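Local coordinates for protein ATP12 ATPase (Paracoccus denitrificans, PDB 2R31) that probably acts as an assembly chaperone of the F1-ATPase, as ATP12 relatives do by binding the alpha subunit, at residues A[77-83]-A[163-167]; A[96-102]-A[176-181]; A[131-135]-A[150-154]. All blocks are in the same frame, centred on the assembly; numbering follows the deposited sequence. Where two conformers were deposited one is given.

Contact 1. Residues A[77-83]-A[163-167]; sequences SAIEKVA and PFGLT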
ATOM      1  N   SER A  77       2.070  -7.936   9.424  0.71  7.55           N
ATOM      2  CA  SER A  77       2.216  -6.500   9.729  0.71  8.05           C
ATOM      3  C   SER A  77       0.937  -5.909  10.279  0.71  7.23           C
ATOM      4  O   SER A  77       0.946  -5.120  11.202  0.71  8.92           O
ATOM      5  CB  SER A  77       2.685  -5.776   8.479  0.71  9.33           C
ATOM      6  OG  SER A  77       2.810  -4.397   8.762  0.71 13.66           O
ATOM      7  N   ALA A  78      -0.198  -6.297   9.700  1.00  6.69           N
ATOM      8  CA  ALA A  78      -1.470  -5.801  10.219  1.00  6.80           C
ATOM      9  C   ALA A  78      -1.605  -6.135  11.698  1.00  7.03           C
ATOM     10  O   ALA A  78      -2.005  -5.316  12.528  1.00  8.39           O
ATOM     11  CB  ALA A  78      -2.641  -6.386   9.440  1.00  6.81           C
ATOM     12  N   ILE A  79      -1.321  -7.379  12.064  0.76  7.06           N
ATOM     13  CA  ILE A  79      -1.532  -7.855  13.423  0.76  7.96           C
ATOM     14  C   ILE A  79      -0.469  -7.320  14.358  0.76  8.30           C
ATOM     15  O   ILE A  79      -0.801  -6.861  15.485  0.76  8.94           O
ATOM     16  CB  ILE A  79      -1.598  -9.400  13.427  0.76  8.06           C
ATOM     17  CG1 ILE A  79      -2.822  -9.880  12.672  0.76  8.64           C
ATOM     18  CG2 ILE A  79      -1.580  -9.949  14.877  0.76 11.13           C
ATOM     19  CD1 ILE A  79      -2.763 -11.306  12.174  0.76  9.57           C
ATOM     20  N   GLU A  80       0.806  -7.361  13.984  1.00  8.82           N
ATOM     21  CA  GLU A  80       1.894  -7.036  14.884  1.00 10.24           C
ATOM     22  C   GLU A  80       2.186  -5.534  14.964  1.00 10.68           C
ATOM     23  O   GLU A  80       2.664  -5.078  16.025  1.00 12.24           O
ATOM     24  CB  GLU A  80       3.196  -7.719  14.483  1.00 11.03           C
ATOM     25  CG  GLU A  80       3.077  -9.244  14.604  1.00 12.18           C
ATOM     26  CD  GLU A  80       4.364  -9.959  14.563  1.00 18.07           C
ATOM     27  OE1 GLU A  80       5.410  -9.406  14.142  1.00 30.10           O
ATOM     28  OE2 GLU A  80       4.485 -11.115  15.015  1.00 16.76           O
ATOM     29  N   LYS A  81       1.956  -4.790  13.896  1.00 10.04           N
ATOM     30  CA  LYS A  81       2.367  -3.394  13.755  1.00 12.45           C
ATOM     31  C   LYS A  81       1.209  -2.435  13.617  1.00 12.77           C
ATOM     32  O   LYS A  81       1.097  -1.486  14.369  1.00 19.04           O
ATOM     33  CB  LYS A  81       3.377  -3.257  12.620  1.00 13.89           C
ATOM     34  CG  LYS A  81       4.619  -4.104  12.747  1.00 24.76           C
ATOM     35  CD  LYS A  81       5.611  -4.359  11.669  1.00 32.61           C
ATOM     36  CE  LYS A  81       5.154  -4.607  10.268  1.00 33.99           C
ATOM     37  NZ  LYS A  81       6.087  -4.319   9.165  1.00 42.60           N
ATOM     38  N   VAL A  82       0.339  -2.639  12.645  1.00  9.13           N
ATOM     39  CA  VAL A  82      -0.641  -1.604  12.326  1.00  9.25           C
ATOM     40  C   VAL A  82      -1.831  -1.598  13.257  1.00 10.02           C
ATOM     41  O   VAL A  82      -2.144  -0.542  13.826  1.00 12.77           O
ATOM     42  CB  VAL A  82      -1.099  -1.691  10.857  1.00  8.86           C
ATOM     43  CG1 VAL A  82      -2.151  -0.655  10.584  1.00 10.07           C
ATOM     44  CG2 VAL A  82       0.112  -1.589   9.932  1.00 10.33           C
ATOM     45  N   ALA A  83      -2.467  -2.723  13.505  1.00 10.07           N
ATOM     46  CA  ALA A  83      -3.595  -2.725  14.413  1.00 10.49           C
ATOM     47  C   ALA A  83      -3.210  -2.230  15.816  1.00 11.34           C
ATOM     48  O   ALA A  83      -3.941  -1.376  16.356  1.00 12.52           O
ATOM     49  CB  ALA A  83      -4.292  -4.108  14.516  1.00 11.94           C
ATOM     50  N   PRO A 163      -8.421  -1.895  10.309  1.00  8.49           N
ATOM     51  CA  PRO A 163      -6.979  -2.079  10.446  1.00  8.33           C
ATOM     52  C   PRO A 163      -6.290  -2.789   9.293  1.00  7.45           C
ATOM     53  O   PRO A 163      -5.158  -2.400   8.908  1.00  7.27           O
ATOM     54  CB  PRO A 163      -6.852  -2.926  11.765  1.00 11.18           C
ATOM     55  CG  PRO A 163      -8.068  -2.455  12.498  1.00 11.82           C
ATOM     56  CD  PRO A 163      -9.196  -2.388  11.488  1.00 11.47           C
ATOM     57  N   PHE A 164      -6.912  -3.813   8.694  1.00  6.98           N
ATOM     58  CA  PHE A 164      -6.285  -4.462   7.564  1.00  6.12           C
ATOM     59  C   PHE A 164      -6.336  -3.548   6.336  1.00  6.09           C
ATOM     60  O   PHE A 164      -5.383  -3.549   5.533  1.00  6.52           O
ATOM     61  CB  PHE A 164      -6.946  -5.826   7.281  1.00  6.48           C
ATOM     62  CG  PHE A 164      -6.430  -6.960   8.152  1.00  6.38           C
ATOM     63  CD1 PHE A 164      -6.525  -6.919   9.539  1.00  8.51           C
ATOM     64  CD2 PHE A 164      -5.813  -8.049   7.589  1.00  6.72           C
ATOM     65  CE1 PHE A 164      -6.041  -7.932  10.324  1.00  8.66           C
ATOM     66  CE2 PHE A 164      -5.318  -9.078   8.350  1.00  7.41           C
ATOM     67  CZ  PHE A 164      -5.425  -9.011   9.718  1.00  7.88           C
ATOM     68  N   GLY A 165      -7.367  -2.740   6.198  1.00  6.34           N
ATOM     69  CA  GLY A 165      -7.427  -1.777   5.126  1.00  6.28           C
ATOM     70  C   GLY A 165      -6.364  -0.690   5.261  1.00  5.71           C
ATOM     71  O   GLY A 165      -5.749  -0.284   4.265  1.00  5.99           O
ATOM     72  N   LEU A 166      -6.130  -0.227   6.489  1.00  6.00           N
ATOM     73  CA  LEU A 166      -5.068   0.741   6.726  1.00  5.94           C
ATOM     74  C   LEU A 166      -3.699   0.164   6.377  1.00  5.62           C
ATOM     75  O   LEU A 166      -2.833   0.843   5.835  1.00  5.87           O
ATOM     76  CB  LEU A 166      -5.117   1.185   8.212  1.00  6.38           C
ATOM     77  CG  LEU A 166      -4.197   2.348   8.568  1.00  6.73           C
ATOM     78  CD1 LEU A 166      -4.610   3.634   7.885  1.00  7.53           C
ATOM     79  CD2 LEU A 166      -4.142   2.561  10.085  1.00  8.31           C
ATOM     80  N   THR A 167      -3.519  -1.130   6.706  1.00  5.73           N
ATOM     81  CA  THR A 167      -2.280  -1.837   6.363  1.00  5.94           C
ATOM     82  C   THR A 167      -2.072  -1.820   4.853  1.00  5.51           C
ATOM     83  O   THR A 167      -0.977  -1.534   4.385  1.00  6.33           O
ATOM     84  CB  THR A 167      -2.315  -3.263   6.904  1.00  6.35           C
ATOM     85  OG1 THR A 167      -2.458  -3.227   8.335  1.00  7.13           O
ATOM     86  CG2 THR A 167      -1.017  -3.994   6.578  1.00  7.19           C
TER
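T167, V82 and A78 bury the most surface where helix 70-82 meets the start of helix 163-174. The axes of the segments 77-82 and 163-167 cross almost at right angles, at 89°, and approach to 9.3 Å. T167 sits at the centre of the junction. With chi1 m, its OG1 donates to P163 O of its own helix (2.9 Å) and at the same time lies against the neighbouring helix, 3.3 Å from A78 CA and 3.3 Å from V82 CB. A78 also sets its methyl over the F164 ring, CB lying 3.7 Å from the ring centroid and 5° off the normal, a CH-pi contact. V82 ends a pi-type turn (78-82): V82 N and K81 N both donate to S77 O, each at 2.9 Å. V82 CG1 packs 3.8 Å from L166 CD2. A83 CB against P163 CB, at 3.9 Å, closes one end of the patch. L166 carries the packing on to F86, V89 and L93 of helix 86-95. With the threonine proton spent within its own helix, the two helices are held by van der Waals contacts, those of OG1 among them, and by one CH-pi contact, so their fit depends on close complementarity of shape.

Contact 2. Residues A[96-102]-A[176-181]; sequences YGGTDLL and PGSLIL
A buried aspartate, D100, ties the loop 96-102 to the start of helix 179-186. Y96-G98 form a 3-10 turn, with T99 N bonded to Y96 O (3.0 Å); T99 (phi/psi -139/48) and D100 (-90/133, chi1 t) then extend before L101 (-43/-43). In the other segment, G177 leaves the preceding helix with positive phi (77/36), and S178 (-145/119, chi1 t) is the N-cap of the next. CA atoms are nearest at Y96-L179 (5.3 Å) and D100-S178 (4.7 Å). D100 OD1 accepts from S178 OG (2.7 Å) and from L102 N (2.9 Å), the latter an Asx turn; L101 N donates to G177 O (3.0 Å). Two side chains thus serve the helix N-terminus: the N-cap S178, its OG accepting from L181 N (2.9 Å), and sequence-distant D100, its OD2 accepting from I180 N (2.9 Å). Y96 CB (chi1 -87°) packs on L179 CB (tp) at 3.8 Å, L102 CD1 (mt) on I180 CG2 at 3.8 Å. L102 and I180 face helix 110-130, L101 and L181 helix 192-199, Y96 and L179 helix 163-174.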
ATOM      1  N   TYR A  96       0.299  12.743   5.082  1.00  7.80           N
ATOM      2  CA  TYR A  96       0.803  12.916   3.720  1.00  8.25           C
ATOM      3  C   TYR A  96      -0.080  13.872   2.907  1.00  8.32           C
ATOM      4  O   TYR A  96       0.372  14.386   1.892  1.00  9.31           O
ATOM      5  CB  TYR A  96       0.923  11.573   3.004  1.00  7.61           C
ATOM      6  CG  TYR A  96       2.221  10.848   3.221  1.00  7.54           C
ATOM      7  CD1 TYR A  96       2.457  10.097   4.365  1.00  8.00           C
ATOM      8  CD2 TYR A  96       3.242  10.932   2.282  1.00  9.09           C
ATOM      9  CE1 TYR A  96       3.616   9.437   4.558  1.00  9.49           C
ATOM     10  CE2 TYR A  96       4.413  10.227   2.475  1.00 10.50           C
ATOM     11  CZ  TYR A  96       4.599   9.479   3.638  1.00  9.71           C
ATOM     12  OH  TYR A  96       5.813   8.835   3.765  1.00 14.04           O
ATOM     13  N   GLY A  97      -1.303  14.163   3.349  1.00  9.02           N
ATOM     14  CA  GLY A  97      -2.058  15.230   2.686  1.00 10.40           C
ATOM     15  C   GLY A  97      -1.386  16.563   2.648  1.00  9.69           C
ATOM     16  O   GLY A  97      -1.654  17.377   1.816  1.00 11.64           O
ATOM     17  N   GLY A  98      -0.530  16.820   3.617  1.00 10.14           N
ATOM     18  CA  GLY A  98       0.226  18.081   3.699  1.00 11.91           C
ATOM     19  C   GLY A  98       1.597  18.009   3.011  1.00 10.87           C
ATOM     20  O   GLY A  98       2.274  19.040   2.966  1.00 13.94           O
ATOM     21  N   THR A  99       1.992  16.847   2.520  1.00  9.68           N
ATOM     22  CA  THR A  99       3.263  16.590   1.886  1.00  9.77           C
ATOM     23  C   THR A  99       3.044  15.693   0.680  1.00  9.96           C
ATOM     24  O   THR A  99       3.703  14.658   0.515  1.00 13.58           O
ATOM     25  CB  THR A  99       4.272  15.908   2.857  1.00 11.16           C
ATOM     26  OG1 THR A  99       3.809  14.605   3.264  1.00 11.99           O
ATOM     27  CG2 THR A  99       4.559  16.712   4.114  1.00 14.22           C
ATOM     28  N   ASP A 100       2.054  16.040  -0.160  1.00  7.81           N
ATOM     29  CA  ASP A 100       1.649  15.129  -1.195  1.00  7.26           C
ATOM     30  C   ASP A 100       2.444  15.362  -2.475  1.00  7.02           C
ATOM     31  O   ASP A 100       2.524  16.507  -2.950  1.00  8.28           O
ATOM     32  CB  ASP A 100       0.125  15.273  -1.461  1.00  7.21           C
ATOM     33  CG  ASP A 100      -0.436  14.038  -2.134  1.00  7.14           C
ATOM     34  OD1 ASP A 100      -0.094  13.799  -3.327  1.00  7.63           O
ATOM     35  OD2 ASP A 100      -1.197  13.312  -1.447  1.00  7.22           O
ATOM     36  N   LEU A 101       2.953  14.289  -3.086  1.00  6.80           N
ATOM     37  CA  LEU A 101       3.608  14.375  -4.388  1.00  7.04           C
ATOM     38  C   LEU A 101       2.838  15.275  -5.363  1.00  7.33           C
ATOM     39  O   LEU A 101       3.431  16.028  -6.131  1.00  8.91           O
ATOM     40  CB  LEU A 101       3.695  12.953  -4.963  1.00  7.25           C
ATOM     41  CG  LEU A 101       4.465  12.801  -6.263  1.00  8.31           C
ATOM     42  CD1 LEU A 101       5.979  12.846  -6.007  1.00  9.67           C
ATOM     43  CD2 LEU A 101       4.092  11.483  -6.956  1.00  9.87           C
ATOM     44  N   LEU A 102       1.510  15.131  -5.382  1.00  7.24           N
ATOM     45  CA  LEU A 102       0.703  15.781  -6.403  0.58  7.86           C
ATOM     46  C   LEU A 102       0.625  17.299  -6.198  1.00  8.43           C
ATOM     47  O   LEU A 102       0.201  18.019  -7.134  1.00 10.14           O
ATOM     48  CB  LEU A 102      -0.689  15.216  -6.486  0.58  8.03           C
ATOM     49  CG  LEU A 102      -0.850  13.710  -6.598  0.58  8.72           C
ATOM     50  CD1 LEU A 102      -2.295  13.397  -6.995  0.58 11.81           C
ATOM     51  CD2 LEU A 102       0.110  13.057  -7.600  0.58  9.72           C
ATOM     52  N   PRO A 176       4.853   5.858  -3.387  1.00  7.25           N
ATOM     53  CA  PRO A 176       4.851   6.992  -4.280  1.00  8.36           C
ATOM     54  C   PRO A 176       4.961   8.338  -3.591  1.00  7.40           C
ATOM     55  O   PRO A 176       5.245   9.362  -4.217  1.00  9.37           O
ATOM     56  CB  PRO A 176       3.509   6.832  -4.994  1.00  9.56           C
ATOM     57  CG  PRO A 176       2.580   6.171  -4.004  1.00 10.04           C
ATOM     58  CD  PRO A 176       3.546   5.172  -3.321  1.00  7.57           C
ATOM     59  N   GLY A 177       4.700   8.368  -2.281  1.00  6.90           N
ATOM     60  CA  GLY A 177       4.707   9.621  -1.532  1.00  7.18           C
ATOM     61  C   GLY A 177       3.482  10.489  -1.712  1.00  6.32           C
ATOM     62  O   GLY A 177       3.592  11.730  -1.709  1.00  7.11           O
ATOM     63  N   SER A 178       2.323   9.887  -1.834  1.00  6.40           N
ATOM     64  CA  SER A 178       1.091  10.602  -2.100  1.00  5.84           C
ATOM     65  C   SER A 178      -0.080   9.943  -1.375  1.00  5.54           C
ATOM     66  O   SER A 178      -0.426   8.793  -1.652  1.00  5.91           O
ATOM     67  CB  SER A 178       0.782  10.619  -3.597  1.00  6.44           C
ATOM     68  OG  SER A 178      -0.457  11.225  -3.871  1.00  6.65           O
ATOM     69  N   LEU A 179      -0.725  10.716  -0.476  1.00  5.79           N
ATOM     70  CA  LEU A 179      -1.996  10.233   0.066  1.00  5.33           C
ATOM     71  C   LEU A 179      -3.058  10.174  -1.000  1.00  5.37           C
ATOM     72  O   LEU A 179      -3.870   9.235  -0.990  1.00  6.15           O
ATOM     73  CB  LEU A 179      -2.434  11.156   1.239  1.00  5.98           C
ATOM     74  CG  LEU A 179      -3.746  10.725   1.883  1.00  5.99           C
ATOM     75  CD1 LEU A 179      -3.693   9.344   2.461  1.00  6.54           C
ATOM     76  CD2 LEU A 179      -4.113  11.741   2.972  1.00  8.10           C
ATOM     77  N   ILE A 180      -3.113  11.167  -1.895  1.00  5.71           N
ATOM     78  CA  ILE A 180      -4.156  11.151  -2.916  1.00  6.09           C
ATOM     79  C   ILE A 180      -4.049   9.914  -3.806  1.00  5.76           C
ATOM     80  O   ILE A 180      -5.074   9.274  -4.102  1.00  6.19           O
ATOM     81  CB  ILE A 180      -4.169  12.442  -3.725  1.00  7.38           C
ATOM     82  CG1 ILE A 180      -4.384  13.674  -2.825  1.00  8.83           C
ATOM     83  CG2 ILE A 180      -5.203  12.377  -4.843  1.00  8.47           C
ATOM     84  CD1 ILE A 180      -5.549  13.555  -1.809  1.00 11.41           C
ATOM     85  N   LEU A 181      -2.837   9.562  -4.258  1.00  5.75           N
ATOM     86  CA  LEU A 181      -2.740   8.360  -5.074  1.00  6.00           C
ATOM     87  C   LEU A 181      -3.107   7.122  -4.311  1.00  5.70           C
ATOM     88  O   LEU A 181      -3.744   6.192  -4.854  1.00  6.73           O
ATOM     89  CB  LEU A 181      -1.335   8.196  -5.666  1.00  6.29           C
ATOM     90  CG  LEU A 181      -0.894   9.260  -6.686  1.00  6.96           C
ATOM     91  CD1 LEU A 181       0.525   8.965  -7.136  1.00  8.01           C
ATOM     92  CD2 LEU A 181      -1.833   9.332  -7.870  1.00  9.04           C
TER

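Contact 3. Residues A[131-135]-A[150-154]; sequences LRAPL and VLLKL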
ATOM      1  N   LEU A 131     -13.923  13.404  -2.156  1.00 11.08           N
ATOM      2  CA  LEU A 131     -13.522  13.488  -0.774  1.00 11.46           C
ATOM      3  C   LEU A 131     -13.733  14.833  -0.154  1.00 11.13           C
ATOM      4  O   LEU A 131     -13.484  15.014   1.052  1.00 12.97           O
ATOM      5  CB  LEU A 131     -12.066  13.070  -0.580  1.00 11.67           C
ATOM      6  CG  LEU A 131     -11.650  11.715  -1.168  1.00 12.89           C
ATOM      7  CD1 LEU A 131     -10.180  11.500  -0.936  1.00 15.91           C
ATOM      8  CD2 LEU A 131     -12.528  10.643  -0.603  1.00 21.34           C
ATOM      9  N   ARG A 132     -14.190  15.825  -0.927  1.00 11.20           N
ATOM     10  CA  ARG A 132     -14.359  17.202  -0.451  0.57 12.43           C
ATOM     11  C   ARG A 132     -13.034  17.679   0.138  1.00 11.16           C
ATOM     12  O   ARG A 132     -12.974  18.391   1.151  1.00 14.94           O
ATOM     13  CB  ARG A 132     -15.560  17.344   0.498  0.57 15.83           C
ATOM     14  CG  ARG A 132     -16.878  16.737   0.007  0.57 18.31           C
ATOM     15  CD  ARG A 132     -17.247  17.232  -1.351  0.57 21.23           C
ATOM     16  NE  ARG A 132     -18.709  17.463  -1.516  0.57 21.38           N
ATOM     17  CZ  ARG A 132     -19.229  17.410  -2.750  0.57 22.29           C
ATOM     18  NH1 ARG A 132     -18.399  17.162  -3.755  0.57 14.77           N
ATOM     19  NH2 ARG A 132     -20.525  17.620  -2.938  0.57 24.49           N
ATOM     20  N   ALA A 133     -11.919  17.308  -0.496  1.00  9.47           N
ATOM     21  CA  ALA A 133     -10.568  17.587  -0.019  1.00  9.61           C
ATOM     22  C   ALA A 133      -9.714  18.209  -1.095  1.00  9.09           C
ATOM     23  O   ALA A 133      -8.800  17.593  -1.645  1.00 10.69           O
ATOM     24  CB  ALA A 133      -9.944  16.319   0.525  1.00 10.85           C
ATOM     25  N   PRO A 134     -10.011  19.468  -1.448  1.00 10.00           N
ATOM     26  CA  PRO A 134      -9.234  20.184  -2.487  1.00 10.98           C
ATOM     27  C   PRO A 134      -7.869  20.562  -1.980  1.00 10.40           C
ATOM     28  O   PRO A 134      -7.670  21.454  -1.101  1.00 11.84           O
ATOM     29  CB  PRO A 134     -10.113  21.443  -2.791  1.00 12.52           C
ATOM     30  CG  PRO A 134     -10.849  21.683  -1.512  1.00 12.82           C
ATOM     31  CD  PRO A 134     -11.156  20.292  -1.015  1.00 10.60           C
ATOM     32  N   LEU A 135      -6.828  19.963  -2.569  1.00 10.71           N
ATOM     33  CA  LEU A 135      -5.468  20.345  -2.217  1.00 10.97           C
ATOM     34  C   LEU A 135      -5.023  21.539  -3.049  1.00 11.66           C
ATOM     35  O   LEU A 135      -5.362  21.679  -4.200  1.00 16.83           O
ATOM     36  CB  LEU A 135      -4.468  19.233  -2.514  1.00 13.00           C
ATOM     37  CG  LEU A 135      -4.537  18.015  -1.624  1.00 15.11           C
ATOM     38  CD1 LEU A 135      -3.455  17.028  -2.006  1.00 21.36           C
ATOM     39  CD2 LEU A 135      -4.376  18.414  -0.133  1.00 14.61           C
ATOM     40  N   VAL A 150      -9.103  20.920   5.036  1.00  7.88           N
ATOM     41  CA  VAL A 150      -8.774  19.844   4.088  1.00  8.03           C
ATOM     42  C   VAL A 150      -7.899  18.806   4.768  1.00  8.16           C
ATOM     43  O   VAL A 150      -8.073  17.598   4.600  1.00  8.66           O
ATOM     44  CB  VAL A 150      -8.145  20.423   2.822  1.00  8.51           C
ATOM     45  CG1 VAL A 150      -7.564  19.309   1.924  1.00  9.86           C
ATOM     46  CG2 VAL A 150      -9.185  21.240   2.067  1.00 10.24           C
ATOM     47  N   LEU A 151      -6.923  19.272   5.574  1.00  8.08           N
ATOM     48  CA  LEU A 151      -6.079  18.321   6.331  1.00  8.98           C
ATOM     49  C   LEU A 151      -6.920  17.469   7.273  1.00  8.04           C
ATOM     50  O   LEU A 151      -6.714  16.270   7.403  1.00  8.48           O
ATOM     51  CB  LEU A 151      -4.969  19.072   7.079  1.00  9.54           C
ATOM     52  CG  LEU A 151      -3.934  19.782   6.160  1.00 10.67           C
ATOM     53  CD1 LEU A 151      -2.950  20.524   7.048  1.00 14.11           C
ATOM     54  CD2 LEU A 151      -3.222  18.826   5.237  1.00 14.04           C
ATOM     55  N   LEU A 152      -7.902  18.089   7.941  0.69  7.83           N
ATOM     56  CA  LEU A 152      -8.855  17.379   8.777  0.69  8.35           C
ATOM     57  C   LEU A 152      -9.579  16.299   7.960  0.69  7.36           C
ATOM     58  O   LEU A 152      -9.687  15.121   8.348  0.69  7.03           O
ATOM     59  CB  LEU A 152      -9.855  18.351   9.420  0.69  9.01           C
ATOM     60  CG  LEU A 152     -11.014  17.877  10.270  0.69 11.24           C
ATOM     61  CD1 LEU A 152     -11.595  19.040  11.075  0.69 13.71           C
ATOM     62  CD2 LEU A 152     -12.170  17.280   9.452  0.69 11.40           C
ATOM     63  N   LYS A 153     -10.153  16.702   6.836  1.00  7.22           N
ATOM     64  CA  LYS A 153     -10.936  15.754   6.041  1.00  7.49           C
ATOM     65  C   LYS A 153     -10.103  14.566   5.649  1.00  7.02           C
ATOM     66  O   LYS A 153     -10.591  13.419   5.655  1.00  8.05           O
ATOM     67  CB  LYS A 153     -11.528  16.447   4.829  1.00 10.45           C
ATOM     68  CG  LYS A 153     -12.668  17.418   5.240  1.00 15.48           C
ATOM     69  CD  LYS A 153     -13.723  17.696   4.246  1.00 25.73           C
ATOM     70  CE  LYS A 153     -14.818  18.526   4.865  1.00 29.78           C
ATOM     71  NZ  LYS A 153     -15.341  19.732   4.148  1.00 43.58           N
ATOM     72  N   LEU A 154      -8.848  14.791   5.276  1.00  7.37           N
ATOM     73  CA  LEU A 154      -7.985  13.684   4.837  1.00  7.50           C
ATOM     74  C   LEU A 154      -7.599  12.803   6.027  1.00  6.91           C
ATOM     75  O   LEU A 154      -7.561  11.570   5.900  1.00  7.97           O
ATOM     76  CB  LEU A 154      -6.791  14.244   4.096  1.00  7.88           C
ATOM     77  CG  LEU A 154      -7.116  14.823   2.716  1.00  8.35           C
ATOM     78  CD1 LEU A 154      -5.953  15.604   2.147  1.00 10.05           C
ATOM     79  CD2 LEU A 154      -7.581  13.738   1.733  1.00 11.00           C
TER
HETATM   80  O   HOH W   1     -13.155  20.522   2.764  1.00 30.24           O
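V150 and L154, one turn apart on helix 148-159, both pack on A133 and L135 of the loop 131-135, and their rotamers bring the methyls onto it. V150, with chi1 t, spreads its two methyls along the loop: CG1 is 4.1 Å from A133 CB and 3.9 Å from L135 CD2, and CG2 is 3.5 Å from P134 O and 3.8 Å from P134 CD. L154, in the mt rotamer, brings CD2 to 3.7 Å from A133 CB and 4.3 Å from CD1 of L131, likewise mt, with L154 CD1 3.9 Å from L135 CD2. L135 is also mt; its CA-to-CB bond runs sideways, yet its end comes in against both helix residues.

The loop begins where helix 110-130 gives out. R132 adopts positive phi (54/39), and a backbone hydrogen bond between A133 and A127 holds the chain close to the helix it has left. From there it runs to strand 138-139, which pairs in parallel with strand 104-105, so helix 110-130 is the connection of a small beta-alpha-beta crossover, with helix 148-159 packed against its exit.

At the exposed margin the long side chains part. That of R132 extends back to helix 110-130, NH1 making a weak hydrogen bond to T129 O. K153, m at chi1 and t at chi2 and chi3, lays its aliphatic chain beside the loop, CD 3.3 Å from R132 O; chi4, between wells at 133°, places NZ at a water that accepts from K153 NZ (2.7 Å) and donates to R132 O (2.7 Å). Deeper in, L131 and L154 both touch L183 of helix 179-186.

Overall arrangement
From the N terminus, the chain passes the antiparallel sheet and reaches helix 70-82, where contact 1 opens; after helix 86-95, contact 2 opens in turn. Helix 110-130 then leads into contact 3, whose short loop is the first to close, at helix 148-159. Contact 1 closes next, at helix 163-174, and contact 2 last, at helix 179-186. Contacts 1 and 2 therefore cross, and contact 3 falls within both of their loops. Contacts 2 and 3, with centres 12 Å apart, touch through L135 and L154 and form one continuous packed region, whereas contact 1, its centre about 20 Å from that of contact 2, ties in helix 70-82 separately.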